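Local atomic coordinates of AHL synthase (PDB entry 3P2H), a protein that probably makes N-acyl-homoserine lactone quorum-sensing signals from S-adenosyl-L-methionine and a fatty acyl group carried on acyl carrier protein. Residues L78-F83 with D89-S94. The protein carries 3 engineered substitutions. Residues are numbered along the deposited sequence; the frame is centred on the assembly and turned at random.
Sequences LLQEVF and DEAPRS. With MTA (5'-deoxy-5'-methylthioadenosine), chain B.
The methyl of A91 sits against the base of Q80, CB of A91 lying 3.9 Å from Q80 CA and 4.0 Å from Q80 CB. This small apolar patch, bordered by Y77, is the tight part of the contact. Farther out the fit is looser and wet. Q80 runs out toward R93 because its CG lies anti to the backbone N (chi1 172°) and the chain stays extended, leaving NE2 3.7 Å from CG of R93. No direct hydrogen bond joins the segments; two waters do the work, both accepting from Q80 NE2. One also takes the N-H of R93 NE (2.7 Å), in the guanidinium plane; the other donates to the carbonyl O of A91 (2.9 Å). Q80 OE1 accepts a hydrogen bond from Y77 N, so the amide is gripped at both ends and its rotation held; R93 NH2 bonds to T74 O. In this acetyltransferase-like α/β fold of autoinducer synthases, residues 89-94, in the loop between helix 78-81 and strand 97-105, pass beside the helix. L78, V82 and F83 border the MTA pocket instead: CD1 of L78 and CG1 of V82 each pack 3.7 Å from the adenine, at C6 and C2 respectively, while the F83 ring turns its edge to the ribose, CE2 lying 3.4 Å from O4'.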
loop_
_atom_site.group_PDB
_atom_site.type_symbol
_atom_site.label_atom_id
_atom_site.label_comp_id
_atom_site.label_asym_id
_atom_site.label_seq_id
_atom_site.Cartn_x
_atom_site.Cartn_y
_atom_site.Cartn_z
ATOM N N LEU A 78 10.101 1.336 -3.875
ATOM C CA LEU A 78 10.563 1.971 -2.638
ATOM C C LEU A 78 11.470 1.176 -1.694
ATOM O O LEU A 78 12.570 1.618 -1.369
ATOM C CB LEU A 78 9.341 2.503 -1.872
ATOM C CG LEU A 78 9.562 3.427 -0.670
ATOM C CD1 LEU A 78 10.511 4.551 -1.049
ATOM C CD2 LEU A 78 8.224 3.990 -0.208
ATOM N N LEU A 79 11.012 0.020 -1.237
ATOM C CA LEU A 79 11.805 -0.800 -0.327
ATOM C C LEU A 79 13.140 -1.174 -0.974
ATOM O O LEU A 79 14.193 -1.136 -0.344
ATOM C CB LEU A 79 11.012 -2.065 0.035
ATOM C CG LEU A 79 11.640 -3.115 0.956
ATOM C CD1 LEU A 79 12.093 -2.478 2.270
ATOM C CD2 LEU A 79 10.624 -4.223 1.215
ATOM N N GLN A 80 13.079 -1.520 -2.250
ATOM C CA GLN A 80 14.252 -1.922 -3.013
ATOM C C GLN A 80 15.334 -0.859 -3.110
ATOM O O GLN A 80 16.486 -1.106 -2.758
ATOM C CB GLN A 80 13.818 -2.322 -4.418
ATOM C CG GLN A 80 14.954 -2.583 -5.390
ATOM C CD GLN A 80 14.454 -2.706 -6.813
ATOM O OE1 GLN A 80 13.892 -1.761 -7.364
ATOM N NE2 GLN A 80 14.644 -3.875 -7.412
ATOM N N GLU A 81 14.953 0.322 -3.583
ATOM C CA GLU A 81 15.888 1.421 -3.781
ATOM C C GLU A 81 16.181 2.316 -2.587
ATOM O O GLU A 81 17.317 2.733 -2.396
ATOM C CB GLU A 81 15.407 2.287 -4.952
ATOM C CG GLU A 81 15.418 1.542 -6.273
ATOM C CD GLU A 81 15.028 2.406 -7.456
ATOM O OE1 GLU A 81 15.403 2.033 -8.585
ATOM O OE2 GLU A 81 14.343 3.438 -7.263
ATOM N N VAL A 82 15.165 2.611 -1.787
ATOM C CA VAL A 82 15.329 3.495 -0.641
ATOM C C VAL A 82 15.647 2.810 0.692
ATOM O O VAL A 82 16.546 3.246 1.409
ATOM C CB VAL A 82 14.066 4.375 -0.469
ATOM C CG1 VAL A 82 14.224 5.321 0.726
ATOM C CG2 VAL A 82 13.828 5.169 -1.740
ATOM N N PHE A 83 14.929 1.739 1.022
ATOM C CA PHE A 83 15.158 1.051 2.286
ATOM C C PHE A 83 15.577 -0.417 2.171
ATOM O O PHE A 83 15.057 -1.273 2.884
ATOM C CB PHE A 83 13.898 1.152 3.144
ATOM C CG PHE A 83 13.495 2.562 3.464
ATOM C CD1 PHE A 83 14.321 3.379 4.234
ATOM C CD2 PHE A 83 12.289 3.075 3.003
ATOM C CE1 PHE A 83 13.954 4.688 4.542
ATOM C CE2 PHE A 83 11.909 4.385 3.305
ATOM C CZ PHE A 83 12.747 5.192 4.078
ATOM N N ASP A 89 17.028 -10.324 3.562
ATOM C CA ASP A 89 17.636 -10.764 2.311
ATOM C C ASP A 89 17.566 -9.681 1.235
ATOM O O ASP A 89 17.020 -8.603 1.459
ATOM C CB ASP A 89 16.925 -12.019 1.815
ATOM C CG ASP A 89 16.900 -13.118 2.857
ATOM O OD1 ASP A 89 17.981 -13.467 3.370
ATOM O OD2 ASP A 89 15.805 -13.631 3.158
ATOM N N GLU A 90 18.120 -9.971 0.064
ATOM C CA GLU A 90 18.096 -9.007 -1.032
ATOM C C GLU A 90 16.658 -8.792 -1.524
ATOM O O GLU A 90 15.833 -9.708 -1.474
ATOM C CB GLU A 90 18.977 -9.502 -2.180
ATOM C CG GLU A 90 18.899 -8.637 -3.433
ATOM C CD GLU A 90 19.875 -9.084 -4.501
ATOM O OE1 GLU A 90 19.980 -10.313 -4.731
ATOM O OE2 GLU A 90 20.525 -8.205 -5.116
ATOM N N ALA A 91 16.365 -7.579 -1.991
ATOM C CA ALA A 91 15.032 -7.236 -2.471
ATOM C C ALA A 91 14.644 -8.072 -3.680
ATOM O O ALA A 91 15.389 -8.166 -4.650
ATOM C CB ALA A 91 14.963 -5.753 -2.820
ATOM N N PRO A 92 13.452 -8.677 -3.641
ATOM C CA PRO A 92 12.967 -9.511 -4.736
ATOM C C PRO A 92 12.591 -8.771 -6.018
ATOM O O PRO A 92 12.160 -7.613 -5.991
ATOM C CB PRO A 92 11.765 -10.213 -4.114
ATOM C CG PRO A 92 11.213 -9.141 -3.210
ATOM C CD PRO A 92 12.461 -8.610 -2.550
ATOM N N ARG A 93 12.795 -9.452 -7.139
ATOM C CA ARG A 93 12.426 -8.952 -8.457
ATOM C C ARG A 93 11.736 -10.169 -9.040
ATOM O O ARG A 93 12.375 -11.050 -9.609
ATOM C CB ARG A 93 13.648 -8.571 -9.294
ATOM C CG ARG A 93 14.347 -7.299 -8.826
ATOM C CD ARG A 93 15.302 -6.762 -9.889
ATOM N NE ARG A 93 14.583 -6.243 -11.054
ATOM C CZ ARG A 93 14.682 -6.736 -12.286
ATOM N NH1 ARG A 93 15.471 -7.772 -12.528
ATOM N NH2 ARG A 93 13.990 -6.191 -13.276
ATOM N N SER A 94 10.423 -10.226 -8.857
ATOM C CA SER A 94 9.643 -11.360 -9.317
ATOM C C SER A 94 8.256 -10.959 -9.780
ATOM O O SER A 94 7.656 -10.018 -9.259
ATOM C CB SER A 94 9.536 -12.382 -8.172
ATOM O OG SER A 94 8.464 -13.288 -8.365
HETATM C CS MTA B . 7.656 4.194 4.555
HETATM S "S5'" MTA B . 8.538 4.477 6.119
HETATM C "C5'" MTA B . 8.334 6.274 6.312
HETATM C "C4'" MTA B . 9.558 7.052 5.822
HETATM O "O4'" MTA B . 9.713 6.782 4.401
HETATM C "C2'" MTA B . 9.272 9.075 4.533
HETATM O "O2'" MTA B . 9.678 10.437 4.366
HETATM C "C3'" MTA B . 9.301 8.553 6.013
HETATM O "O3'" MTA B . 10.413 9.137 6.702
HETATM C "C1'" MTA B . 10.142 8.034 3.804
HETATM N N9 MTA B . 9.864 7.981 2.354
HETATM C C8 MTA B . 8.668 7.687 1.744
HETATM N N7 MTA B . 8.778 7.727 0.451
HETATM C C5 MTA B . 10.060 8.049 0.134
HETATM C C6 MTA B . 10.785 8.240 -1.089
HETATM N N6 MTA B . 10.145 8.092 -2.306
HETATM N N1 MTA B . 12.117 8.570 -1.028
HETATM C C2 MTA B . 12.771 8.723 0.161
HETATM N N3 MTA B . 12.089 8.543 1.331
HETATM C C4 MTA B . 10.775 8.217 1.368
HETATM O O HOH W 1 13.338 -4.048 -10.100
HETATM O O HOH W 2 16.188 -5.850 -6.247
#